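Local coordinates for protein PHOX (Pseudomonas fluorescens, PDB 4AMF) that hydrolyses phosphate monoesters as an alkaline phosphatase, using a cofactor of iron and calcium ions held in a beta-propeller, at residues N84-N89 with G544-G549; D333-Q338 with F440-F445; I487-D492 with G503-L508. All coordinates share one frame; numbering follows the deposited sequence.

Interaction 1 (N84-N89 with G544-G549); sequences NNEYTN and GIQHPG. With FEO (mu-oxo-diiron), chain I; ACP (phosphomethylphosphonic acid adenylate ester), chain C; EDO (1,2-ethanediol), chain K.
Glu86 and Tyr87 meet Gln546 and His547 in a buried, side-chain-mediated contact between the loop that follows strand 78-85 and the end of strand 540-546 with the turn after it. No backbone pairing joins the segments: the CA atoms of Glu86 and Gln546 stay 9.2 Å apart, and polar side chains span the interval. Gln546 NE2 donates to Glu86 OE1 over 3.3 Å with an N-H...O angle of 149°, approaching 42° off the plane of the carboxylate, and the two side chains are nearly perpendicular. The same amide nitrogen has its stronger partner in Asn63. A water lies within hydrogen-bonding distance of both side chains, 2.6 Å from Glu86 OE1 and 2.8 Å from Gln546 OE1. The other carboxylate oxygen, Glu86 OE2, binds FE1 of the mu-oxo-diiron group at 2.0 Å. Its reach follows from CG standing anti to the backbone N (chi1 -169°) with the chain extended beyond. Gln546 is thus a second-shell residue that probably helps to position this iron ligand. Tyr87 flanks this pair: its OH comes within 3.0 Å of His547 CD2, a close oxygen-carbon approach, and its CE1 lies 4.1 Å from Gln546 NE2. His547 itself is held at both ring nitrogens, by Gly526 O and by the calcium ligand Glu528. Farther out, Asn89 OD1 rests 3.8 Å from His547 CB. O2G of the substrate analogue also binds FE1. Glu86, following a strand end, belongs with Cys175 and Glu190 to the iron site of the PhoX beta-propeller, the phosphatase active site, and Gln546 stands in its second shell.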
loop_
_atom_site.group_PDB
_atom_site.type_symbol
_atom_site.label_atom_id
_atom_site.label_comp_id
_atom_site.label_asym_id
_atom_site.label_seq_id
_atom_site.Cartn_x
_atom_site.Cartn_y
_atom_site.Cartn_z
ATOM N N ASN A 84 6.623 4.979 3.266
ATOM C CA ASN A 84 5.417 5.118 4.071
ATOM C C ASN A 84 5.595 4.514 5.448
ATOM O O ASN A 84 6.279 3.515 5.592
ATOM C CB ASN A 84 4.241 4.435 3.447
ATOM C CG ASN A 84 3.785 5.095 2.181
ATOM O OD1 ASN A 84 4.164 6.229 1.854
ATOM N ND2 ASN A 84 2.882 4.447 1.526
ATOM N N ASN A 85 4.891 5.055 6.425
ATOM C CA ASN A 85 4.874 4.569 7.811
ATOM C C ASN A 85 3.370 4.408 8.109
ATOM O O ASN A 85 2.661 5.361 8.250
ATOM C CB ASN A 85 5.559 5.548 8.738
ATOM C CG ASN A 85 6.994 5.727 8.347
ATOM O OD1 ASN A 85 7.427 6.835 8.001
ATOM N ND2 ASN A 85 7.756 4.684 8.535
ATOM N N GLU A 86 2.893 3.175 8.103
ATOM C CA GLU A 86 1.443 2.912 8.097
ATOM C C GLU A 86 0.735 3.033 9.412
ATOM O O GLU A 86 -0.371 3.586 9.467
ATOM C CB GLU A 86 1.196 1.518 7.459
ATOM C CG GLU A 86 -0.300 1.292 7.168
ATOM C CD GLU A 86 -0.692 -0.076 6.689
ATOM O OE1 GLU A 86 -0.136 -1.070 7.197
ATOM O OE2 GLU A 86 -1.473 -0.137 5.716
ATOM N N TYR A 87 1.306 2.469 10.488
ATOM C CA TYR A 87 0.647 2.474 11.773
ATOM C C TYR A 87 1.665 2.227 12.868
ATOM O O TYR A 87 2.865 2.228 12.581
ATOM C CB TYR A 87 -0.570 1.520 11.822
ATOM C CG TYR A 87 -0.298 0.035 11.720
ATOM C CD1 TYR A 87 0.044 -0.543 10.515
ATOM C CD2 TYR A 87 -0.400 -0.795 12.836
ATOM C CE1 TYR A 87 0.218 -1.923 10.395
ATOM C CE2 TYR A 87 -0.260 -2.175 12.721
ATOM C CZ TYR A 87 0.151 -2.722 11.519
ATOM O OH TYR A 87 0.257 -4.084 11.356
ATOM N N THR A 88 1.233 1.988 14.088
ATOM C CA THR A 88 2.176 1.754 15.163
ATOM C C THR A 88 1.731 0.606 16.022
ATOM O O THR A 88 0.590 0.152 15.956
ATOM C CB THR A 88 2.429 3.047 15.929
ATOM O OG1 THR A 88 3.505 2.837 16.870
ATOM C CG2 THR A 88 1.179 3.565 16.655
ATOM N N ASN A 89 2.653 0.127 16.845
ATOM C CA ASN A 89 2.428 -1.036 17.703
ATOM C C ASN A 89 2.490 -0.552 19.121
ATOM O O ASN A 89 3.578 -0.282 19.634
ATOM C CB ASN A 89 3.518 -2.095 17.407
ATOM C CG ASN A 89 3.694 -2.323 15.912
ATOM O OD1 ASN A 89 2.753 -2.716 15.213
ATOM N ND2 ASN A 89 4.852 -1.989 15.343
ATOM N N GLY A 544 10.781 -3.824 2.843
ATOM C CA GLY A 544 10.418 -3.538 4.218
ATOM C C GLY A 544 9.994 -4.777 4.996
ATOM O O GLY A 544 9.389 -5.705 4.446
ATOM N N ILE A 545 10.376 -4.807 6.270
ATOM C CA ILE A 545 9.961 -5.793 7.271
ATOM C C ILE A 545 9.108 -4.996 8.246
ATOM O O ILE A 545 9.625 -4.180 9.003
ATOM C CB ILE A 545 11.164 -6.428 7.965
ATOM C CG1 ILE A 545 12.044 -7.156 6.959
ATOM C CG2 ILE A 545 10.722 -7.323 9.109
ATOM C CD1 ILE A 545 11.374 -8.240 6.127
ATOM N N GLN A 546 7.800 -5.193 8.186
ATOM C CA GLN A 546 6.837 -4.434 8.966
ATOM C C GLN A 546 6.347 -5.215 10.163
ATOM O O GLN A 546 6.061 -6.405 10.065
ATOM C CB GLN A 546 5.670 -4.031 8.056
ATOM C CG GLN A 546 4.801 -2.927 8.622
ATOM C CD GLN A 546 3.462 -2.811 7.940
ATOM O OE1 GLN A 546 2.767 -3.808 7.763
ATOM N NE2 GLN A 546 3.065 -1.609 7.528
ATOM N N HIS A 547 6.258 -4.537 11.295
ATOM C CA HIS A 547 5.813 -5.055 12.571
ATOM C C HIS A 547 6.403 -6.419 12.959
ATOM O O HIS A 547 5.666 -7.306 13.382
ATOM C CB HIS A 547 4.284 -5.051 12.679
ATOM C CG HIS A 547 3.560 -5.895 11.672
ATOM N ND1 HIS A 547 3.566 -7.273 11.747
ATOM C CD2 HIS A 547 2.823 -5.529 10.602
ATOM C CE1 HIS A 547 2.834 -7.707 10.738
ATOM N NE2 HIS A 547 2.362 -6.695 10.017
ATOM N N PRO A 548 7.740 -6.600 12.873
ATOM C CA PRO A 548 8.325 -7.840 13.422
ATOM C C PRO A 548 7.891 -7.944 14.899
ATOM O O PRO A 548 7.863 -6.942 15.633
ATOM C CB PRO A 548 9.832 -7.606 13.287
ATOM C CG PRO A 548 9.978 -6.115 13.285
ATOM C CD PRO A 548 8.789 -5.626 12.515
ATOM N N GLY A 549 7.489 -9.135 15.315
ATOM C CA GLY A 549 7.031 -9.366 16.675
ATOM C C GLY A 549 5.702 -8.746 17.035
ATOM O O GLY A 549 5.502 -8.372 18.185
HETATM FE FE1 FEO I . -2.116 -1.530 4.404
HETATM FE FE2 FEO I . -4.167 -3.433 2.516
HETATM O O FEO I . -2.376 -2.970 3.144
HETATM P PG ACP C . -3.468 -4.249 5.514
HETATM O O1G ACP C . -2.160 -5.094 5.193
HETATM O O2G ACP C . -3.012 -2.723 5.916
HETATM O O3G ACP C . -4.488 -4.320 4.332
HETATM P PB ACP C . -4.173 -6.724 6.878
HETATM O O1B ACP C . -4.301 -7.294 5.521
HETATM O O2B ACP C . -2.958 -7.069 7.769
HETATM C C3B ACP C . -4.360 -4.981 6.861
HETATM P PA ACP C . -5.891 -7.837 8.958
HETATM O O1A ACP C . -5.491 -6.892 10.022
HETATM O O2A ACP C . -5.619 -9.305 9.069
HETATM O O3A ACP C . -5.455 -7.332 7.550
HETATM O "O5'" ACP C . -7.538 -7.804 8.817
HETATM C "C5'" ACP C . -8.203 -8.357 7.670
HETATM C "C4'" ACP C . -9.101 -7.334 7.023
HETATM O "O4'" ACP C . -10.221 -7.078 7.893
HETATM C "C3'" ACP C . -8.522 -5.967 6.672
HETATM O "O3'" ACP C . -9.080 -5.504 5.440
HETATM C "C2'" ACP C . -8.908 -5.116 7.883
HETATM O "O2'" ACP C . -8.974 -3.739 7.535
HETATM C "C1'" ACP C . -10.272 -5.708 8.256
HETATM N N9 ACP C . -10.617 -5.626 9.670
HETATM C C8 ACP C . -9.775 -5.741 10.747
HETATM N N7 ACP C . -10.373 -5.635 11.908
HETATM C C5 ACP C . -11.704 -5.430 11.575
HETATM C C6 ACP C . -12.852 -5.176 12.356
HETATM N N6 ACP C . -12.828 -5.006 13.681
HETATM N N1 ACP C . -14.027 -5.006 11.706
HETATM C C2 ACP C . -14.039 -5.065 10.369
HETATM N N3 ACP C . -13.016 -5.273 9.532
HETATM C C4 ACP C . -11.872 -5.442 10.199
HETATM C C1 EDO K . 8.069 -4.070 15.847
HETATM O O1 EDO K . 6.751 -4.628 15.896
HETATM C C2 EDO K . 8.132 -2.821 16.751
HETATM O O2 EDO K . 6.948 -2.114 16.663
HETATM O O HOH W 1 0.044 -3.668 7.020
HETATM O O HOH W 2 -0.054 -2.638 4.467
#

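Interaction 2 (D333-Q338 with F440-F445); sequences DHPKGQ and FAWDLF
Trp442 lays its indole against the backbone of Lys336 and Gly337, with Gly337 CA 3.8 Å from the centroid of the five-membered ring and 24° off its normal, a CH-pi contact over the face. The ring gets there because CG sits between the backbone N and the carbonyl carbon (chi1 64°), which folds the indole back across the adjoining strand. A CB on Gly337 would fall only 2.7 Å from Trp442 NE1, so the close fit depends on the missing side chain. At the ring edge, Gln338 O lies in plane, 3.1 Å from NE1, but the bond is weak; Asp326 OD1 is a further acceptor for that N-H. An alanine replacing Trp442 is likely to uncover the Gly337 backbone and leave Asp326 without its indole donor.

On the face carrying Lys336 and Asp443, His334 turns a ring edge to the carboxylate: NE2 donates to Asp443 OD2 over 2.6 Å at 165°, meeting the anti side of the oxygen. OD2 lies in the plane of the imidazole, while the carboxylate is turned steeply against the ring. Arg427 forms a salt bridge with OD1, so both carboxylate oxygens are engaged. Nearby, Pro335 CG presses on Leu444 CD1 at 3.7 Å.

Beneath these groups the backbones pair antiparallel. Gly337 and Trp442 form a hydrogen-bonded pair, N to O 2.9 Å in both directions, and Leu444 N reaches Pro335 O at 3.2 Å. Strands 336-343 and 439-447 are flanked in their antiparallel sheet by strand 318-325 beyond the former and strand 424-430 beyond the latter, where Leu426 touches Trp442, well away from the metal centre.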
loop_
_atom_site.group_PDB
_atom_site.type_symbol
_atom_site.label_atom_id
_atom_site.label_comp_id
_atom_site.label_asym_id
_atom_site.label_seq_id
_atom_site.Cartn_x
_atom_site.Cartn_y
_atom_site.Cartn_z
ATOM N N ASP A 333 -8.509 -23.727 -13.090
ATOM C CA ASP A 333 -7.148 -23.401 -12.738
ATOM C C ASP A 333 -6.803 -21.969 -13.156
ATOM O O ASP A 333 -6.262 -21.214 -12.353
ATOM C CB ASP A 333 -6.266 -24.423 -13.468
ATOM C CG ASP A 333 -4.840 -24.577 -13.014
ATOM O OD1 ASP A 333 -4.245 -23.587 -12.628
ATOM O OD2 ASP A 333 -4.272 -25.681 -13.207
ATOM N N HIS A 334 -7.082 -21.623 -14.430
ATOM C CA HIS A 334 -6.724 -20.362 -15.040
ATOM C C HIS A 334 -7.928 -19.700 -15.684
ATOM O O HIS A 334 -8.029 -19.634 -16.919
ATOM C CB HIS A 334 -5.607 -20.642 -16.040
ATOM C CG HIS A 334 -4.965 -19.439 -16.638
ATOM N ND1 HIS A 334 -4.312 -19.505 -17.849
ATOM C CD2 HIS A 334 -4.863 -18.183 -16.153
ATOM C CE1 HIS A 334 -3.808 -18.293 -18.043
ATOM N NE2 HIS A 334 -4.103 -17.481 -17.038
ATOM N N PRO A 335 -8.881 -19.229 -14.862
ATOM C CA PRO A 335 -10.037 -18.537 -15.442
ATOM C C PRO A 335 -9.625 -17.262 -16.176
ATOM O O PRO A 335 -8.652 -16.595 -15.799
ATOM C CB PRO A 335 -10.962 -18.301 -14.260
ATOM C CG PRO A 335 -10.019 -18.239 -13.065
ATOM C CD PRO A 335 -8.921 -19.230 -13.392
ATOM N N LYS A 336 -10.294 -16.999 -17.292
ATOM C CA LYS A 336 -10.034 -15.857 -18.171
ATOM C C LYS A 336 -11.374 -15.221 -18.508
ATOM O O LYS A 336 -12.357 -15.938 -18.651
ATOM C CB LYS A 336 -9.435 -16.332 -19.511
ATOM C CG LYS A 336 -8.045 -16.895 -19.458
ATOM C CD LYS A 336 -7.633 -17.285 -20.869
ATOM C CE LYS A 336 -6.302 -17.995 -20.951
ATOM N NZ LYS A 336 -6.447 -19.379 -21.481
ATOM N N GLY A 337 -11.399 -13.909 -18.694
ATOM C CA GLY A 337 -12.631 -13.223 -19.072
ATOM C C GLY A 337 -12.367 -11.819 -19.577
ATOM O O GLY A 337 -11.238 -11.504 -19.957
ATOM N N GLN A 338 -13.424 -11.013 -19.617
ATOM C CA GLN A 338 -13.379 -9.607 -19.974
ATOM C C GLN A 338 -13.900 -8.777 -18.842
ATOM O O GLN A 338 -14.733 -9.208 -18.025
ATOM C CB GLN A 338 -14.249 -9.325 -21.219
ATOM C CG GLN A 338 -13.695 -9.878 -22.512
ATOM C CD GLN A 338 -12.592 -9.067 -23.122
ATOM O OE1 GLN A 338 -11.539 -9.602 -23.460
ATOM N NE2 GLN A 338 -12.857 -7.790 -23.425
ATOM N N PHE A 440 -11.000 -4.573 -21.091
ATOM C CA PHE A 440 -9.782 -5.339 -20.935
ATOM C C PHE A 440 -10.099 -6.805 -20.852
ATOM O O PHE A 440 -11.233 -7.174 -20.507
ATOM C CB PHE A 440 -9.011 -4.892 -19.653
ATOM C CG PHE A 440 -9.819 -4.901 -18.379
ATOM C CD1 PHE A 440 -10.012 -6.075 -17.662
ATOM C CD2 PHE A 440 -10.420 -3.744 -17.909
ATOM C CE1 PHE A 440 -10.897 -6.123 -16.596
ATOM C CE2 PHE A 440 -11.275 -3.783 -16.819
ATOM C CZ PHE A 440 -11.415 -4.946 -16.079
ATOM N N ALA A 441 -9.075 -7.621 -21.078
ATOM C CA ALA A 441 -9.138 -9.058 -20.864
ATOM C C ALA A 441 -8.471 -9.300 -19.521
ATOM O O ALA A 441 -7.456 -8.671 -19.244
ATOM C CB ALA A 441 -8.384 -9.782 -21.953
ATOM N N TRP A 442 -8.989 -10.211 -18.719
ATOM C CA TRP A 442 -8.395 -10.553 -17.433
ATOM C C TRP A 442 -8.172 -12.026 -17.322
ATOM O O TRP A 442 -8.844 -12.816 -17.995
ATOM C CB TRP A 442 -9.254 -10.074 -16.254
ATOM C CG TRP A 442 -10.628 -10.686 -16.117
ATOM C CD1 TRP A 442 -11.764 -10.273 -16.736
ATOM C CD2 TRP A 442 -10.964 -11.930 -15.457
ATOM N NE1 TRP A 442 -12.834 -11.058 -16.334
ATOM C CE2 TRP A 442 -12.360 -12.112 -15.589
ATOM C CE3 TRP A 442 -10.216 -12.925 -14.804
ATOM C CZ2 TRP A 442 -13.000 -13.292 -15.177
ATOM C CZ3 TRP A 442 -10.864 -14.043 -14.308
ATOM C CH2 TRP A 442 -12.240 -14.226 -14.496
ATOM N N ASP A 443 -7.257 -12.398 -16.420
ATOM C CA ASP A 443 -7.017 -13.782 -16.060
ATOM C C ASP A 443 -6.444 -13.816 -14.655
ATOM O O ASP A 443 -5.951 -12.793 -14.143
ATOM C CB ASP A 443 -6.067 -14.489 -17.032
ATOM C CG ASP A 443 -4.622 -14.046 -16.953
ATOM O OD1 ASP A 443 -4.354 -12.848 -17.180
ATOM O OD2 ASP A 443 -3.747 -14.894 -16.615
ATOM N N LEU A 444 -6.556 -14.964 -13.999
ATOM C CA LEU A 444 -5.943 -15.136 -12.682
ATOM C C LEU A 444 -4.553 -15.689 -12.889
ATOM O O LEU A 444 -4.380 -16.868 -13.241
ATOM C CB LEU A 444 -6.750 -16.009 -11.728
ATOM C CG LEU A 444 -8.064 -15.395 -11.202
ATOM C CD1 LEU A 444 -8.702 -16.292 -10.178
ATOM C CD2 LEU A 444 -7.857 -14.001 -10.593
ATOM N N PHE A 445 -3.559 -14.819 -12.759
ATOM C CA PHE A 445 -2.143 -15.148 -12.909
ATOM C C PHE A 445 -1.716 -16.263 -11.934
ATOM O O PHE A 445 -0.886 -17.106 -12.302
ATOM C CB PHE A 445 -1.294 -13.892 -12.712
ATOM C CG PHE A 445 0.182 -14.155 -12.822
ATOM C CD1 PHE A 445 0.754 -14.483 -14.038
ATOM C CD2 PHE A 445 0.973 -14.219 -11.687
ATOM C CE1 PHE A 445 2.105 -14.782 -14.127
ATOM C CE2 PHE A 445 2.323 -14.544 -11.774
ATOM C CZ PHE A 445 2.894 -14.771 -12.997
#

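Interaction 3 (I487-D492 with G503-L508); sequences ILTDGD and GNNQML. With CA (calcium ion), chain G; CA (calcium ion), chain H; ACP (phosphomethylphosphonic acid adenylate ester), chain C; EDO (1,2-ethanediol), chain Q.
Thr489 and Asn505 continue, through their side chains, the antiparallel pairing of strands 487-489 and 506-508. The regular backbone bonds come first: Ile487 and Leu508 form a hydrogen-bonded pair, each N 2.8 Å from the O of the other, and Thr489 N then reaches Gln506 O.

Side-chain hydrogen bonds take over where the strands end. Thr489 OG1, set between the backbone N and the carbonyl carbon (chi1 82°), accepts from Gln506 N, where a carbonyl would serve in regular pairing, and donates to Asn505 OD1 over 2.7 Å. That amide oxygen takes a second bond from Gly491 N at 2.8 Å and 168°, while Asn505 ND2 returns one to Gly491 O and another to Cys527 O. Bonded at both ends, the amide has its rotation set and probably steadies the turn carrying Asp490. A water bridges Asp492 O and Gly503 O farther along, and a second lies within reach of both.

Apolar contacts are modest. Leu488 and Met507 run alongside each other in the same direction, with CG 3.8 Å from SD; on the other face Thr489 CG2 meets Leu508 CD1 at 3.9 Å.

Metal bonds finish the loop. Asp490 OD2 bridges two calcium ions, 2.4 Å from each, and both ions also bind O1G of the substrate analogue; Asp475, Glu383 and Glu528 supply further ligands.

In the four-stranded antiparallel sheet this pair is central, with strand 474-479 beside 485-489 and strand 517-522 beside 506-510. Its Leu488-Met507 face packs on strands 528-534 and 540-546 of the neighbouring sheet, and Leu508 on the opposite face touches Phe471.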
loop_
_atom_site.group_PDB
_atom_site.type_symbol
_atom_site.label_atom_id
_atom_site.label_comp_id
_atom_site.label_asym_id
_atom_site.label_seq_id
_atom_site.Cartn_x
_atom_site.Cartn_y
_atom_site.Cartn_z
ATOM N N ILE A 487 6.618 -10.685 -5.595
ATOM C CA ILE A 487 5.369 -10.870 -4.865
ATOM C C ILE A 487 5.716 -10.868 -3.386
ATOM O O ILE A 487 6.499 -11.695 -2.949
ATOM C CB ILE A 487 4.683 -12.200 -5.256
ATOM C CG1 ILE A 487 4.353 -12.221 -6.743
ATOM C CG2 ILE A 487 3.394 -12.445 -4.400
ATOM C CD1 ILE A 487 4.117 -13.629 -7.258
ATOM N N LEU A 488 5.069 -9.992 -2.604
ATOM C CA LEU A 488 5.362 -9.846 -1.190
ATOM C C LEU A 488 4.118 -10.271 -0.419
ATOM O O LEU A 488 3.007 -9.976 -0.852
ATOM C CB LEU A 488 5.736 -8.390 -0.903
ATOM C CG LEU A 488 7.097 -7.889 -1.455
ATOM C CD1 LEU A 488 7.079 -7.751 -2.930
ATOM C CD2 LEU A 488 7.434 -6.509 -0.809
ATOM N N THR A 489 4.281 -11.030 0.693
ATOM C CA THR A 489 3.124 -11.543 1.411
ATOM C C THR A 489 2.880 -10.909 2.774
ATOM O O THR A 489 3.802 -10.518 3.507
ATOM C CB THR A 489 3.163 -13.088 1.487
ATOM O OG1 THR A 489 4.008 -13.518 2.570
ATOM C CG2 THR A 489 3.640 -13.736 0.178
ATOM N N ASP A 490 1.599 -10.890 3.125
ATOM C CA ASP A 490 1.060 -10.434 4.378
ATOM C C ASP A 490 -0.041 -11.378 4.778
ATOM O O ASP A 490 -1.217 -11.016 4.815
ATOM C CB ASP A 490 0.523 -8.996 4.259
ATOM C CG ASP A 490 -0.185 -8.517 5.520
ATOM O OD1 ASP A 490 0.149 -9.031 6.627
ATOM O OD2 ASP A 490 -1.074 -7.640 5.410
ATOM N N GLY A 491 0.345 -12.621 5.020
ATOM C CA GLY A 491 -0.578 -13.659 5.407
ATOM C C GLY A 491 -0.367 -14.220 6.780
ATOM O O GLY A 491 0.432 -13.732 7.587
ATOM N N ASP A 492 -1.163 -15.226 7.051
ATOM C CA ASP A 492 -1.114 -15.969 8.298
ATOM C C ASP A 492 0.258 -16.616 8.340
ATOM O O ASP A 492 0.625 -17.299 7.381
ATOM C CB ASP A 492 -2.201 -17.026 8.297
ATOM C CG ASP A 492 -2.283 -17.715 9.626
ATOM O OD1 ASP A 492 -1.300 -18.396 10.001
ATOM O OD2 ASP A 492 -3.307 -17.580 10.279
ATOM N N GLY A 503 5.278 -21.150 6.517
ATOM C CA GLY A 503 6.217 -20.425 7.357
ATOM C C GLY A 503 5.876 -18.966 7.522
ATOM O O GLY A 503 4.711 -18.577 7.436
ATOM N N ASN A 504 6.900 -18.179 7.782
ATOM C CA ASN A 504 6.774 -16.740 7.997
ATOM C C ASN A 504 6.435 -16.038 6.690
ATOM O O ASN A 504 6.587 -16.602 5.615
ATOM C CB ASN A 504 8.113 -16.175 8.504
ATOM C CG ASN A 504 8.438 -16.587 9.901
ATOM O OD1 ASN A 504 7.636 -17.178 10.601
ATOM N ND2 ASN A 504 9.637 -16.299 10.310
ATOM N N ASN A 505 6.110 -14.770 6.775
ATOM C CA ASN A 505 5.870 -14.015 5.558
ATOM C C ASN A 505 7.122 -13.928 4.706
ATOM O O ASN A 505 8.263 -14.054 5.175
ATOM C CB ASN A 505 5.264 -12.664 5.835
ATOM C CG ASN A 505 3.778 -12.798 6.014
ATOM O OD1 ASN A 505 3.088 -13.360 5.133
ATOM N ND2 ASN A 505 3.223 -12.342 7.115
ATOM N N GLN A 506 6.903 -13.692 3.433
ATOM C CA GLN A 506 7.938 -13.882 2.465
ATOM C C GLN A 506 7.816 -13.079 1.200
ATOM O O GLN A 506 6.858 -12.360 1.011
ATOM C CB GLN A 506 7.900 -15.370 2.109
ATOM C CG GLN A 506 6.574 -15.811 1.541
ATOM C CD GLN A 506 6.395 -17.302 1.518
ATOM O OE1 GLN A 506 6.568 -17.921 0.487
ATOM N NE2 GLN A 506 5.883 -17.886 2.581
ATOM N N MET A 507 8.830 -13.223 0.335
ATOM C CA MET A 507 8.856 -12.568 -0.963
ATOM C C MET A 507 9.203 -13.631 -1.985
ATOM O O MET A 507 10.104 -14.461 -1.770
ATOM C CB MET A 507 9.862 -11.415 -1.008
ATOM C CG MET A 507 9.887 -10.684 -2.350
ATOM S SD MET A 507 10.663 -9.056 -2.264
ATOM C CE MET A 507 12.385 -9.500 -2.070
ATOM N N LEU A 508 8.476 -13.624 -3.083
ATOM C CA LEU A 508 8.690 -14.553 -4.185
ATOM C C LEU A 508 8.898 -13.768 -5.471
ATOM O O LEU A 508 8.691 -12.553 -5.506
ATOM C CB LEU A 508 7.471 -15.469 -4.322
ATOM C CG LEU A 508 7.053 -16.199 -3.037
ATOM C CD1 LEU A 508 5.907 -15.488 -2.394
ATOM C CD2 LEU A 508 6.635 -17.633 -3.292
HETATM CA CA CA G . -2.617 -6.935 3.716
HETATM CA CA CA H . -0.907 -5.900 6.978
HETATM P PG ACP C . -3.468 -4.249 5.514
HETATM O O1G ACP C . -2.160 -5.094 5.193
HETATM O O2G ACP C . -3.012 -2.723 5.916
HETATM O O3G ACP C . -4.488 -4.320 4.332
HETATM P PB ACP C . -4.173 -6.724 6.878
HETATM O O1B ACP C . -4.301 -7.294 5.521
HETATM O O2B ACP C . -2.958 -7.069 7.769
HETATM C C3B ACP C . -4.360 -4.981 6.861
HETATM P PA ACP C . -5.891 -7.837 8.958
HETATM O O1A ACP C . -5.491 -6.892 10.022
HETATM O O2A ACP C . -5.619 -9.305 9.069
HETATM O O3A ACP C . -5.455 -7.332 7.550
HETATM O "O5'" ACP C . -7.538 -7.804 8.817
HETATM C "C5'" ACP C . -8.203 -8.357 7.670
HETATM C "C4'" ACP C . -9.101 -7.334 7.023
HETATM O "O4'" ACP C . -10.221 -7.078 7.893
HETATM C "C3'" ACP C . -8.522 -5.967 6.672
HETATM O "O3'" ACP C . -9.080 -5.504 5.440
HETATM C "C2'" ACP C . -8.908 -5.116 7.883
HETATM O "O2'" ACP C . -8.974 -3.739 7.535
HETATM C "C1'" ACP C . -10.272 -5.708 8.256
HETATM N N9 ACP C . -10.617 -5.626 9.670
HETATM C C8 ACP C . -9.775 -5.741 10.747
HETATM N N7 ACP C . -10.373 -5.635 11.908
HETATM C C5 ACP C . -11.704 -5.430 11.575
HETATM C C6 ACP C . -12.852 -5.176 12.356
HETATM N N6 ACP C . -12.828 -5.006 13.681
HETATM N N1 ACP C . -14.027 -5.006 11.706
HETATM C C2 ACP C . -14.039 -5.065 10.369
HETATM N N3 ACP C . -13.016 -5.273 9.532
HETATM C C4 ACP C . -11.872 -5.442 10.199
HETATM C C1 EDO Q . 4.848 -15.270 13.366
HETATM O O1 EDO Q . 5.762 -15.457 12.276
HETATM C C2 EDO Q . 4.165 -16.556 13.828
HETATM O O HOH W 3 -2.921 -9.183 3.301
HETATM O O HOH W 4 2.263 -19.784 7.783
HETATM O O HOH W 5 3.152 -17.150 5.447
HETATM O O HOH W 6 -1.217 -5.358 9.406
HETATM O O HOH W 1 0.044 -3.668 7.020
#

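How the interactions relate
From the N terminus, segment 84-89 opens the longest loop, closed only at 544-549 by interaction 1, and the other two contacts nest inside it. Interaction 2 closes first, joining 333-338 to 440-445; interaction 3 follows in series, a short loop from 487-492 to 503-508, so no contacts cross. Interactions 1 and 3 have centres about 14 Å apart and approach the same substrate analogue, one through iron and one through calcium, sharing a water. Interaction 2 pairs strands of a larger sheet, its centre about 33 Å from that of interaction 1 across the chain's centre. Interaction 1 also ties the sheet holding strand 78-85 to that holding 540-546.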